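SC_2cx5 (Thermus thermophilus, PDB 3RIJ) serves as a computationally designed scaffold, based on a protein of the aminoacyl-tRNA editing domain family, for presenting a linear HIV epitope. Local coordinates at residues Leu51-Glu56 / Gly81-Ala86; Gly19-Val24 / Leu135-Pro140; Ala93-Asp98 / Val105-Pro110; Asn68-Gly73 / Ala152-Gly157. The protein carries 4 engineered substitutions. One frame throughout, in Å; residues are numbered along the deposited sequence.

Contact 1: Leu51-Glu56 / Gly81-Ala86; sequences LVYGGE and GPLLEA. Engineered in segment 51-56: Tyr53 (natural residue Phe), Gly54 (natural residue Val).
Tyr53 to Gly55 run antiparallel to Leu83 to Glu85, with the engineered Gly54 and Leu84 as a hydrogen-bonded pair and Tyr53 opposite Glu85 as a non-hydrogen-bonded one. Gly54 and Leu84 exchange two backbone bonds. The one from Leu84 N to Gly54 O measures 2.7 Å and is clearly bent. Further along, Ala86 N donates to Val52 O at 2.8 Å.

Tyr53, also engineered, carries most of the side-chain contact. Its CG stands beside the backbone N (chi1 -81°), and this lays the ring across the neighbouring strand. Glu85 CA sits over one ring face, 3.9 Å from the centroid of the Tyr53 ring, in a CH-pi contact. The extended Glu85 chain then follows the ring outward. Its CB lies 3.8 Å from Tyr53 CE1, and its CG reaches CZ and OH. The Glu85 carboxylate is almost parallel to the ring, at 4°. Leu83 CB lies at the ring edge, while Leu83 CD2 rests on Gly55 CA at 3.8 Å. Val52 CG1 meets Ala86 CB tightly at 3.4 Å.

Past Gly55, one water joins Glu56 N and OE1 to Pro82 O. It accepts from the nitrogen and donates to both oxygens. The other side of strand 47-55 is bonded to strand 58-65 here, through Leu51 and Tyr53. The arrangement is that of a short antiparallel edge strand, 84-85, added to a longer central strand.

Contact 2: Gly19-Val24 / Leu135-Pro140; sequences GHLKVV and LFRATP
Val24 and Leu135 form a buried antiparallel strand contact, in which short strand 23-25 pairs with strand 134-138 of the mixed sheet. Val24 N donates to Leu135 O at 2.9 Å, nearly along the C=O axis. The return bond, from Leu135 N to Val24 O, is weak. Val24 CG1 also packs on Leu135 O, 3.2 Å away.

Toward Lys22 the backbones part, and two waters bridge them. One accepts from Lys22 N and donates to Arg137 O, 2.7 Å from that oxygen. The other donates to Lys22 O and accepts from Arg137 N. The segments are thus paired directly at Val24 and through water at Lys22. Strand 134-138 is bonded on its other side to strand 125-128, through Phe136 and Ala138, so strand 23-25 adds an outer strand to the sheet just after helix 4-16.

Leu21 points toward segment 135-140. Its CD1 rests on Ala138 CB at 3.7 Å and comes obliquely to Phe136 CE1 at 4.2 Å. Its CD2 lies 3.5 Å from Arg137 O. Phe136 CB meets Lys22 O at 3.3 Å. Phe136 CG lies between the backbone N and the carbonyl carbon (chi1 78°). This directs most of the ring away from segment 19-24 to pack on Leu13 and Leu146, while CE1 keeps its touch with Leu21. Just past the contact, Thr139 begins helix 140-147 as its N-cap. Gln10 OE1 accepts from Val23 N, which ties helix 4-16 to this strand.

Contact 3: Ala93-Asp98 / Val105-Pro110; sequences ALTGFD and VGHNTP. Engineered in segment 93-98: Asp98 (natural residue Ala).
Phe97 and His107 make an aromatic edge-to-face pair, with the Phe97 edge toward the His107 face. Their centroids are 5.7 Å apart and the planes stand at 63°. Phe97 CG lies beside the backbone N (chi1 -42°), which brings the end of the ring to the loop 105-110. There Gly106 O lies in the plane of the Phe97 ring at its edge, 3.5 Å from CZ. Pro103 and Val9 also touch Phe97.

The van der Waals contact is made by Thr95. Its side chain lies alongside that of His107, pointing the same way. Thr95 CG2 comes to the imidazole edge in plane, 3.3 Å from His107 CE1. The contact buries His107 ND1, which has no polar partner in the model. His107 NE2 has a weak bond to Pro103 O.

Among polar contacts, Thr95 OG1 is well engaged. It accepts from Phe97 N at 3.1 Å, with an N-H...O angle of 160°, and it is also bonded to Val91 O. Asn108 turns its amide toward Thr95 O, but the atoms are too close there and the bond is doubtful. Thr109 OG1 lies 3.3 Å from Leu94 O, a weak interaction whose proton is not settled.

The bond from Phe97 N to Thr95 OG1 makes an ST turn, and Gly96 leaves helical geometry with positive phi. Together they turn the chain away from helix 88-95. The loop before strand 113-116 folds back over this exit, as a loop packed on the C-terminal end of a helix.

Contact 4: Asn68-Gly73 / Ala152-Gly157; sequences NRLDLG and ADLKEG
The Glu156 carboxylate lies beside the Arg69 side chain, the two running the same way, with guanidinium and carboxylate planes 25° apart. Its OE1 approaches the guanidinium obliquely. The closer contact is with the aliphatic part, where Glu156 OE1 is 3.2 Å from Arg69 CG. Any attraction between the charges is probably modest, since Arg69 NE is 4.2 Å from Glu156 OE1, beyond a salt bridge. The Asp71 carboxylate is turned 71° against that of Glu156. Asp71 OD2 and Glu156 OE2 are 4.6 Å apart, a like-charge pair that Arg69 may partly offset. The Asn68 amide meets the aliphatic chain of Lys155, with Asn68 CG 4.1 Å from Lys155 CB. Asn68 ND2 is bonded to Asp116 and Asp118.

The backbones join at a single bridge between Leu70 and Lys155. Asp71 N donates to Leu154 O at 2.7 Å, while the bond from Glu156 N to Arg69 O is weak. The bridge fastens the C-terminal tail, which follows strand 150-152, to the loop leading into helix 72-79.

Asp71 is the N-cap of that helix. Its CG is anti to the backbone N (chi1 -178°), and OD1 accepts a hydrogen bond from Lys74 N and a weak one from Gly73 N. Glu156 CG packs on the backbone of the cap, 3.6 Å from Asp71 CA. Leu70 CD1 rests on Leu154 CB at 3.6 Å. Lys74 NZ, from the first turn of the helix, forms a salt bridge with Asp153 and a hydrogen bond to Lys155 O.

In the fold
Contacts 1 and 2 belong to the same mixed sheet but lie on opposite sides of the chain's centre, about 28 Å apart between centres. Contact 1 is the hub for its neighbours. It touches contact 3 where Val52 packs on Leu94 of helix 88-95, the helix that follows strand 84-85. It touches contact 4 where Tyr53 and Leu83 pack on Leu70 and Leu72. Along the chain, contact 2 encloses contacts 1 and 3, which come in series. Contact 4 crosses both contacts 1 and 2, so the C-terminal tail returns to the side of contact 1. Contact 2 ties in the strand that follows helix 4-16, and contact 4 ties in the C-terminal segment.

Contact 1: Leu51-Glu56 / Gly81-Ala86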
loop_
_atom_site.group_PDB
_atom_site.type_symbol
_atom_site.label_atom_id
_atom_site.label_comp_id
_atom_site.label_asym_id
_atom_site.label_seq_id
_atom_site.Cartn_x
_atom_site.Cartn_y
_atom_site.Cartn_z
ATOM N N LEU A 51 2.503 -3.595 -3.121
ATOM C CA LEU A 51 3.214 -4.324 -4.167
ATOM C C LEU A 51 2.317 -4.763 -5.330
ATOM O O LEU A 51 1.276 -5.416 -5.124
ATOM C CB LEU A 51 3.899 -5.543 -3.545
ATOM C CG LEU A 51 5.150 -5.315 -2.676
ATOM C CD1 LEU A 51 5.276 -3.858 -2.242
ATOM C CD2 LEU A 51 5.076 -6.238 -1.458
ATOM N N VAL A 52 2.739 -4.407 -6.545
ATOM C CA VAL A 52 1.995 -4.745 -7.764
ATOM C C VAL A 52 2.573 -5.944 -8.490
ATOM O O VAL A 52 3.742 -5.950 -8.884
ATOM C CB VAL A 52 1.978 -3.592 -8.780
ATOM C CG1 VAL A 52 1.307 -4.055 -10.064
ATOM C CG2 VAL A 52 1.228 -2.401 -8.215
ATOM N N TYR A 53 1.738 -6.952 -8.678
ATOM C CA TYR A 53 2.148 -8.161 -9.373
ATOM C C TYR A 53 1.172 -8.338 -10.533
ATOM O O TYR A 53 0.003 -7.949 -10.426
ATOM C CB TYR A 53 2.102 -9.361 -8.416
ATOM C CG TYR A 53 3.328 -9.463 -7.526
ATOM C CD1 TYR A 53 4.215 -10.537 -7.645
ATOM C CD2 TYR A 53 3.628 -8.464 -6.594
ATOM C CE1 TYR A 53 5.374 -10.614 -6.860
ATOM C CE2 TYR A 53 4.787 -8.534 -5.809
ATOM C CZ TYR A 53 5.649 -9.610 -5.955
ATOM O OH TYR A 53 6.817 -9.671 -5.228
ATOM N N GLY A 54 1.653 -8.908 -11.638
ATOM C CA GLY A 54 0.816 -9.098 -12.809
ATOM C C GLY A 54 0.496 -10.546 -13.140
ATOM O O GLY A 54 1.397 -11.377 -13.354
ATOM N N GLY A 55 -0.800 -10.843 -13.184
ATOM C CA GLY A 55 -1.250 -12.186 -13.494
ATOM C C GLY A 55 -1.670 -12.307 -14.949
ATOM O O GLY A 55 -1.415 -11.408 -15.756
ATOM N N GLU A 56 -2.341 -13.405 -15.284
ATOM C CA GLU A 56 -2.780 -13.645 -16.658
ATOM C C GLU A 56 -3.881 -12.689 -17.097
ATOM O O GLU A 56 -3.841 -12.156 -18.213
ATOM C CB GLU A 56 -3.224 -15.117 -16.818
ATOM C CG GLU A 56 -2.051 -16.122 -16.795
ATOM C CD GLU A 56 -2.493 -17.566 -16.642
ATOM O OE1 GLU A 56 -3.270 -17.839 -15.696
ATOM O OE2 GLU A 56 -2.060 -18.415 -17.460
ATOM N N GLY A 81 -3.119 -18.650 -10.274
ATOM C CA GLY A 81 -2.194 -18.838 -11.376
ATOM C C GLY A 81 -0.863 -18.120 -11.201
ATOM O O GLY A 81 -0.611 -17.496 -10.159
ATOM N N PRO A 82 0.020 -18.188 -12.216
ATOM C CA PRO A 82 1.330 -17.535 -12.152
ATOM C C PRO A 82 1.253 -16.004 -12.108
ATOM O O PRO A 82 0.325 -15.392 -12.652
ATOM C CB PRO A 82 2.040 -18.067 -13.392
ATOM C CG PRO A 82 0.907 -18.259 -14.354
ATOM C CD PRO A 82 -0.160 -18.882 -13.504
ATOM N N LEU A 83 2.231 -15.404 -11.440
ATOM C CA LEU A 83 2.309 -13.960 -11.280
ATOM C C LEU A 83 3.674 -13.432 -11.702
ATOM O O LEU A 83 4.667 -14.149 -11.660
ATOM C CB LEU A 83 2.060 -13.575 -9.816
ATOM C CG LEU A 83 0.668 -13.648 -9.186
ATOM C CD1 LEU A 83 0.759 -13.305 -7.706
ATOM C CD2 LEU A 83 -0.257 -12.667 -9.898
ATOM N N LEU A 84 3.702 -12.162 -12.083
ATOM C CA LEU A 84 4.916 -11.478 -12.520
ATOM C C LEU A 84 5.043 -10.218 -11.682
ATOM O O LEU A 84 4.153 -9.369 -11.683
ATOM C CB LEU A 84 4.800 -11.081 -13.999
ATOM C CG LEU A 84 5.993 -11.240 -14.950
ATOM C CD1 LEU A 84 5.617 -10.719 -16.342
ATOM C CD2 LEU A 84 7.182 -10.489 -14.420
ATOM N N GLU A 85 6.145 -10.098 -10.959
ATOM C CA GLU A 85 6.373 -8.921 -10.135
ATOM C C GLU A 85 6.446 -7.732 -11.085
ATOM O O GLU A 85 7.285 -7.700 -11.969
ATOM C CB GLU A 85 7.695 -9.064 -9.369
ATOM C CG GLU A 85 8.026 -7.906 -8.439
ATOM C CD GLU A 85 9.361 -8.088 -7.725
ATOM O OE1 GLU A 85 9.735 -7.212 -6.923
ATOM O OE2 GLU A 85 10.044 -9.107 -7.968
ATOM N N ALA A 86 5.564 -6.758 -10.906
ATOM C CA ALA A 86 5.556 -5.593 -11.777
ATOM C C ALA A 86 6.882 -4.857 -11.759
ATOM O O ALA A 86 7.472 -4.628 -10.706
ATOM C CB ALA A 86 4.430 -4.642 -11.385
HETATM O O HOH W 1 -2.168 -16.092 -13.684
#

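Contact 2: Gly19-Val24 / Leu135-Pro140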
loop_
_atom_site.group_PDB
_atom_site.type_symbol
_atom_site.label_atom_id
_atom_site.label_comp_id
_atom_site.label_asym_id
_atom_site.label_seq_id
_atom_site.Cartn_x
_atom_site.Cartn_y
_atom_site.Cartn_z
ATOM N N GLY A 19 -12.635 11.112 4.792
ATOM C CA GLY A 19 -12.029 12.417 4.927
ATOM C C GLY A 19 -11.388 12.748 6.261
ATOM O O GLY A 19 -10.673 13.747 6.355
ATOM N N HIS A 20 -11.627 11.947 7.295
ATOM C CA HIS A 20 -10.999 12.263 8.571
ATOM C C HIS A 20 -9.531 11.813 8.558
ATOM O O HIS A 20 -8.698 12.364 9.280
ATOM C CB HIS A 20 -11.792 11.657 9.755
ATOM C CG HIS A 20 -11.580 10.191 9.974
ATOM N ND1 HIS A 20 -11.920 9.239 9.041
ATOM C CD2 HIS A 20 -11.083 9.515 11.037
ATOM C CE1 HIS A 20 -11.640 8.039 9.516
ATOM N NE2 HIS A 20 -11.131 8.179 10.727
ATOM N N LEU A 21 -9.213 10.838 7.709
ATOM C CA LEU A 21 -7.845 10.350 7.571
ATOM C C LEU A 21 -7.060 11.435 6.817
ATOM O O LEU A 21 -7.635 12.135 5.983
ATOM C CB LEU A 21 -7.816 9.035 6.777
ATOM C CG LEU A 21 -8.652 7.854 7.292
ATOM C CD1 LEU A 21 -8.273 6.604 6.517
ATOM C CD2 LEU A 21 -8.425 7.622 8.785
ATOM N N LYS A 22 -5.763 11.579 7.092
ATOM C CA LYS A 22 -4.990 12.629 6.430
ATOM C C LYS A 22 -3.543 12.292 6.039
ATOM O O LYS A 22 -2.837 11.563 6.739
ATOM C CB LYS A 22 -5.009 13.885 7.303
ATOM C CG LYS A 22 -5.985 13.804 8.464
ATOM C CD LYS A 22 -6.808 15.077 8.619
ATOM C CE LYS A 22 -7.769 15.268 7.454
ATOM N NZ LYS A 22 -8.556 16.534 7.582
ATOM N N VAL A 23 -3.116 12.844 4.907
ATOM C CA VAL A 23 -1.770 12.626 4.385
ATOM C C VAL A 23 -0.774 13.622 4.989
ATOM O O VAL A 23 -0.968 14.841 4.908
ATOM C CB VAL A 23 -1.740 12.784 2.839
ATOM C CG1 VAL A 23 -0.366 12.419 2.304
ATOM C CG2 VAL A 23 -2.808 11.900 2.194
ATOM N N VAL A 24 0.288 13.103 5.596
ATOM C CA VAL A 24 1.315 13.960 6.192
ATOM C C VAL A 24 2.634 13.899 5.393
ATOM O O VAL A 24 2.972 12.864 4.833
ATOM C CB VAL A 24 1.562 13.570 7.682
ATOM C CG1 VAL A 24 1.343 12.097 7.861
ATOM C CG2 VAL A 24 2.978 13.936 8.117
ATOM N N LEU A 135 2.705 9.728 3.761
ATOM C CA LEU A 135 2.059 8.614 4.457
ATOM C C LEU A 135 0.768 9.082 5.096
ATOM O O LEU A 135 0.616 10.255 5.402
ATOM C CB LEU A 135 2.945 8.108 5.605
ATOM C CG LEU A 135 4.145 7.174 5.499
ATOM C CD1 LEU A 135 4.733 6.956 6.929
ATOM C CD2 LEU A 135 3.738 5.845 4.902
ATOM N N PHE A 136 -0.154 8.153 5.304
ATOM C CA PHE A 136 -1.392 8.476 5.996
ATOM C C PHE A 136 -1.747 7.338 6.952
ATOM O O PHE A 136 -1.516 6.166 6.677
ATOM C CB PHE A 136 -2.548 8.790 5.020
ATOM C CG PHE A 136 -3.200 7.581 4.382
ATOM C CD1 PHE A 136 -4.009 6.718 5.127
ATOM C CD2 PHE A 136 -3.083 7.365 3.015
ATOM C CE1 PHE A 136 -4.696 5.665 4.513
ATOM C CE2 PHE A 136 -3.763 6.318 2.395
ATOM C CZ PHE A 136 -4.575 5.467 3.148
ATOM N N ARG A 137 -2.296 7.717 8.088
ATOM C CA ARG A 137 -2.676 6.790 9.125
ATOM C C ARG A 137 -4.132 6.289 9.061
ATOM O O ARG A 137 -5.031 7.002 8.614
ATOM C CB ARG A 137 -2.418 7.461 10.475
ATOM C CG ARG A 137 -2.975 6.713 11.630
ATOM C CD ARG A 137 -3.235 7.609 12.825
ATOM N NE ARG A 137 -4.139 6.900 13.716
ATOM C CZ ARG A 137 -5.455 6.830 13.532
ATOM N NH1 ARG A 137 -6.014 7.454 12.499
ATOM N NH2 ARG A 137 -6.202 6.083 14.341
ATOM N N ALA A 138 -4.342 5.064 9.544
ATOM C CA ALA A 138 -5.665 4.440 9.585
ATOM C C ALA A 138 -5.632 3.174 10.436
ATOM O O ALA A 138 -4.571 2.593 10.669
ATOM C CB ALA A 138 -6.132 4.099 8.180
ATOM N N THR A 139 -6.788 2.753 10.933
ATOM C CA THR A 139 -6.828 1.521 11.706
ATOM C C THR A 139 -6.894 0.403 10.671
ATOM O O THR A 139 -7.357 0.604 9.546
ATOM C CB THR A 139 -8.078 1.414 12.631
ATOM O OG1 THR A 139 -9.254 1.258 11.837
ATOM C CG2 THR A 139 -8.223 2.659 13.495
ATOM N N PRO A 140 -6.393 -0.782 11.025
ATOM C CA PRO A 140 -6.418 -1.914 10.103
ATOM C C PRO A 140 -7.779 -2.027 9.416
ATOM O O PRO A 140 -7.854 -2.190 8.204
ATOM C CB PRO A 140 -6.132 -3.088 11.023
ATOM C CG PRO A 140 -5.136 -2.494 11.974
ATOM C CD PRO A 140 -5.761 -1.151 12.302
HETATM O O HOH W 2 -5.123 9.622 9.164
HETATM O O HOH W 3 -2.540 10.703 9.118
#

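Contact 3: Ala93-Asp98 / Val105-Pro110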
loop_
_atom_site.group_PDB
_atom_site.type_symbol
_atom_site.label_atom_id
_atom_site.label_comp_id
_atom_site.label_asym_id
_atom_site.label_seq_id
_atom_site.Cartn_x
_atom_site.Cartn_y
_atom_site.Cartn_z
ATOM N N ALA A 93 2.508 2.997 -14.757
ATOM C CA ALA A 93 1.231 2.999 -15.465
ATOM C C ALA A 93 0.048 2.359 -14.722
ATOM O O ALA A 93 -0.957 3.029 -14.480
ATOM C CB ALA A 93 1.407 2.347 -16.832
ATOM N N LEU A 94 0.148 1.083 -14.357
ATOM C CA LEU A 94 -0.959 0.437 -13.652
ATOM C C LEU A 94 -1.455 1.319 -12.506
ATOM O O LEU A 94 -2.566 1.124 -11.980
ATOM C CB LEU A 94 -0.526 -0.922 -13.092
ATOM C CG LEU A 94 -0.454 -2.161 -13.991
ATOM C CD1 LEU A 94 0.326 -3.252 -13.267
ATOM C CD2 LEU A 94 -1.859 -2.653 -14.334
ATOM N N THR A 95 -0.627 2.291 -12.129
ATOM C CA THR A 95 -0.957 3.193 -11.039
ATOM C C THR A 95 -0.963 4.677 -11.419
ATOM O O THR A 95 -1.992 5.342 -11.335
ATOM C CB THR A 95 0.027 2.999 -9.876
ATOM O OG1 THR A 95 1.320 3.494 -10.243
ATOM C CG2 THR A 95 0.144 1.525 -9.544
ATOM N N GLY A 96 0.196 5.188 -11.821
ATOM C CA GLY A 96 0.312 6.590 -12.174
ATOM C C GLY A 96 1.214 7.293 -11.181
ATOM O O GLY A 96 1.532 8.469 -11.347
ATOM N N PHE A 97 1.618 6.561 -10.141
ATOM C CA PHE A 97 2.493 7.108 -9.115
ATOM C C PHE A 97 3.862 6.433 -9.135
ATOM O O PHE A 97 4.137 5.526 -9.942
ATOM C CB PHE A 97 1.921 6.922 -7.706
ATOM C CG PHE A 97 0.447 7.178 -7.587
ATOM C CD1 PHE A 97 -0.469 6.280 -8.111
ATOM C CD2 PHE A 97 -0.029 8.289 -6.899
ATOM C CE1 PHE A 97 -1.838 6.479 -7.950
ATOM C CE2 PHE A 97 -1.400 8.495 -6.734
ATOM C CZ PHE A 97 -2.302 7.585 -7.260
ATOM N N ASP A 98 4.695 6.879 -8.199
ATOM C CA ASP A 98 6.059 6.406 -7.998
ATOM C C ASP A 98 6.100 5.014 -7.335
ATOM O O ASP A 98 5.174 4.631 -6.633
ATOM C CB ASP A 98 6.775 7.415 -7.094
ATOM C CG ASP A 98 8.167 7.771 -7.579
ATOM O OD1 ASP A 98 8.324 8.092 -8.779
ATOM O OD2 ASP A 98 9.104 7.751 -6.750
ATOM N N VAL A 105 -5.232 3.406 -2.629
ATOM C CA VAL A 105 -6.461 3.929 -3.230
ATOM C C VAL A 105 -6.125 5.183 -4.037
ATOM O O VAL A 105 -4.961 5.595 -4.100
ATOM C CB VAL A 105 -7.541 4.302 -2.173
ATOM C CG1 VAL A 105 -8.164 3.042 -1.571
ATOM C CG2 VAL A 105 -6.929 5.156 -1.086
ATOM N N GLY A 106 -7.137 5.782 -4.658
ATOM C CA GLY A 106 -6.910 6.974 -5.455
ATOM C C GLY A 106 -6.375 6.579 -6.810
ATOM O O GLY A 106 -5.784 7.381 -7.539
ATOM N N HIS A 107 -6.593 5.313 -7.139
ATOM C CA HIS A 107 -6.138 4.745 -8.398
ATOM C C HIS A 107 -6.991 5.103 -9.604
ATOM O O HIS A 107 -8.135 5.525 -9.482
ATOM C CB HIS A 107 -6.046 3.222 -8.267
ATOM C CG HIS A 107 -4.718 2.746 -7.774
ATOM N ND1 HIS A 107 -3.660 2.495 -8.621
ATOM C CD2 HIS A 107 -4.253 2.542 -6.519
ATOM C CE1 HIS A 107 -2.599 2.162 -7.907
ATOM N NE2 HIS A 107 -2.931 2.183 -6.630
ATOM N N ASN A 108 -6.400 4.918 -10.773
ATOM C CA ASN A 108 -7.040 5.203 -12.044
ATOM C C ASN A 108 -7.507 3.894 -12.673
ATOM O O ASN A 108 -8.401 3.870 -13.520
ATOM C CB ASN A 108 -6.021 5.895 -12.933
ATOM C CG ASN A 108 -4.610 5.652 -12.459
ATOM O OD1 ASN A 108 -4.006 4.621 -12.760
ATOM N ND2 ASN A 108 -4.086 6.588 -11.679
ATOM N N THR A 109 -6.890 2.806 -12.238
ATOM C CA THR A 109 -7.217 1.482 -12.733
ATOM C C THR A 109 -7.342 0.576 -11.513
ATOM O O THR A 109 -6.348 0.050 -11.020
ATOM C CB THR A 109 -6.098 0.967 -13.656
ATOM O OG1 THR A 109 -5.139 2.013 -13.865
ATOM C CG2 THR A 109 -6.660 0.561 -15.006
ATOM N N PRO A 110 -8.572 0.394 -11.005
ATOM C CA PRO A 110 -8.843 -0.447 -9.833
ATOM C C PRO A 110 -8.382 -1.900 -10.006
ATOM O O PRO A 110 -8.618 -2.520 -11.056
ATOM C CB PRO A 110 -10.355 -0.314 -9.655
ATOM C CG PRO A 110 -10.838 -0.113 -11.058
ATOM C CD PRO A 110 -9.827 0.853 -11.628
#

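Contact 4: Asn68-Gly73 / Ala152-Gly157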
loop_
_atom_site.group_PDB
_atom_site.type_symbol
_atom_site.label_atom_id
_atom_site.label_comp_id
_atom_site.label_asym_id
_atom_site.label_seq_id
_atom_site.Cartn_x
_atom_site.Cartn_y
_atom_site.Cartn_z
ATOM N N ASN A 68 7.506 -7.798 6.928
ATOM C CA ASN A 68 7.361 -9.065 6.227
ATOM C C ASN A 68 7.814 -9.037 4.769
ATOM O O ASN A 68 8.158 -7.991 4.219
ATOM C CB ASN A 68 5.914 -9.565 6.304
ATOM C CG ASN A 68 5.516 -9.980 7.705
ATOM O OD1 ASN A 68 6.303 -10.593 8.430
ATOM N ND2 ASN A 68 4.287 -9.665 8.090
ATOM N N ARG A 69 7.813 -10.212 4.157
ATOM C CA ARG A 69 8.222 -10.374 2.774
ATOM C C ARG A 69 7.201 -11.289 2.107
ATOM O O ARG A 69 6.906 -12.368 2.614
ATOM C CB ARG A 69 9.603 -11.009 2.740
ATOM C CG ARG A 69 10.173 -11.180 1.362
ATOM C CD ARG A 69 11.399 -10.312 1.181
ATOM N NE ARG A 69 12.380 -10.994 0.349
ATOM C CZ ARG A 69 13.538 -10.466 -0.024
ATOM N NH1 ARG A 69 13.855 -9.238 0.360
ATOM N NH2 ARG A 69 14.388 -11.174 -0.763
ATOM N N LEU A 70 6.663 -10.862 0.972
ATOM C CA LEU A 70 5.653 -11.650 0.282
ATOM C C LEU A 70 6.111 -13.036 -0.178
ATOM O O LEU A 70 7.148 -13.188 -0.827
ATOM C CB LEU A 70 5.116 -10.865 -0.914
ATOM C CG LEU A 70 3.989 -11.506 -1.736
ATOM C CD1 LEU A 70 2.776 -11.769 -0.868
ATOM C CD2 LEU A 70 3.627 -10.578 -2.888
ATOM N N ASP A 71 5.328 -14.050 0.176
ATOM C CA ASP A 71 5.625 -15.410 -0.238
ATOM C C ASP A 71 4.907 -15.605 -1.568
ATOM O O ASP A 71 3.681 -15.642 -1.624
ATOM C CB ASP A 71 5.120 -16.413 0.801
ATOM C CG ASP A 71 5.458 -17.860 0.430
ATOM O OD1 ASP A 71 4.841 -18.387 -0.525
ATOM O OD2 ASP A 71 6.341 -18.476 1.088
ATOM N N LEU A 72 5.683 -15.703 -2.642
ATOM C CA LEU A 72 5.166 -15.867 -4.006
ATOM C C LEU A 72 4.476 -17.220 -4.191
ATOM O O LEU A 72 3.706 -17.418 -5.117
ATOM C CB LEU A 72 6.324 -15.733 -4.996
ATOM C CG LEU A 72 6.071 -15.589 -6.502
ATOM C CD1 LEU A 72 5.976 -16.946 -7.147
ATOM C CD2 LEU A 72 4.812 -14.764 -6.743
ATOM N N GLY A 73 4.775 -18.149 -3.297
ATOM C CA GLY A 73 4.163 -19.450 -3.377
ATOM C C GLY A 73 2.710 -19.301 -2.999
ATOM O O GLY A 73 1.828 -19.878 -3.630
ATOM N N ALA A 152 -5.525 -11.882 4.063
ATOM C CA ALA A 152 -4.937 -13.169 3.697
ATOM C C ALA A 152 -3.545 -13.465 4.243
ATOM O O ALA A 152 -2.801 -12.556 4.641
ATOM C CB ALA A 152 -4.893 -13.302 2.168
ATOM N N ASP A 153 -3.201 -14.754 4.235
ATOM C CA ASP A 153 -1.890 -15.217 4.679
ATOM C C ASP A 153 -0.947 -15.060 3.483
ATOM O O ASP A 153 -1.111 -15.743 2.479
ATOM C CB ASP A 153 -1.977 -16.676 5.098
ATOM C CG ASP A 153 -0.627 -17.256 5.478
ATOM O OD1 ASP A 153 0.279 -16.474 5.851
ATOM O OD2 ASP A 153 -0.479 -18.495 5.412
ATOM N N LEU A 154 0.040 -14.174 3.597
ATOM C CA LEU A 154 0.951 -13.907 2.488
ATOM C C LEU A 154 2.435 -14.034 2.793
ATOM O O LEU A 154 3.232 -14.210 1.879
ATOM C CB LEU A 154 0.741 -12.482 1.967
ATOM C CG LEU A 154 -0.642 -11.840 1.921
ATOM C CD1 LEU A 154 -0.476 -10.384 1.538
ATOM C CD2 LEU A 154 -1.530 -12.542 0.923
ATOM N N LYS A 155 2.805 -13.926 4.067
ATOM C CA LYS A 155 4.208 -13.969 4.471
ATOM C C LYS A 155 4.950 -15.286 4.347
ATOM O O LYS A 155 4.364 -16.370 4.303
ATOM C CB LYS A 155 4.359 -13.475 5.907
ATOM C CG LYS A 155 3.331 -14.057 6.852
ATOM C CD LYS A 155 3.651 -13.740 8.301
ATOM C CE LYS A 155 4.724 -14.664 8.832
ATOM N NZ LYS A 155 5.053 -14.325 10.238
ATOM N N GLU A 156 6.267 -15.160 4.280
ATOM C CA GLU A 156 7.150 -16.306 4.195
ATOM C C GLU A 156 7.434 -16.692 5.631
ATOM O O GLU A 156 7.318 -15.862 6.529
ATOM C CB GLU A 156 8.474 -15.931 3.514
ATOM C CG GLU A 156 8.338 -15.409 2.118
ATOM C CD GLU A 156 9.684 -15.167 1.479
ATOM O OE1 GLU A 156 10.444 -14.334 2.004
ATOM O OE2 GLU A 156 9.988 -15.814 0.459
ATOM N N GLY A 157 7.820 -17.945 5.839
ATOM C CA GLY A 157 8.135 -18.409 7.176
ATOM C C GLY A 157 9.636 -18.566 7.333
ATOM O O GLY A 157 10.073 -19.132 8.360
#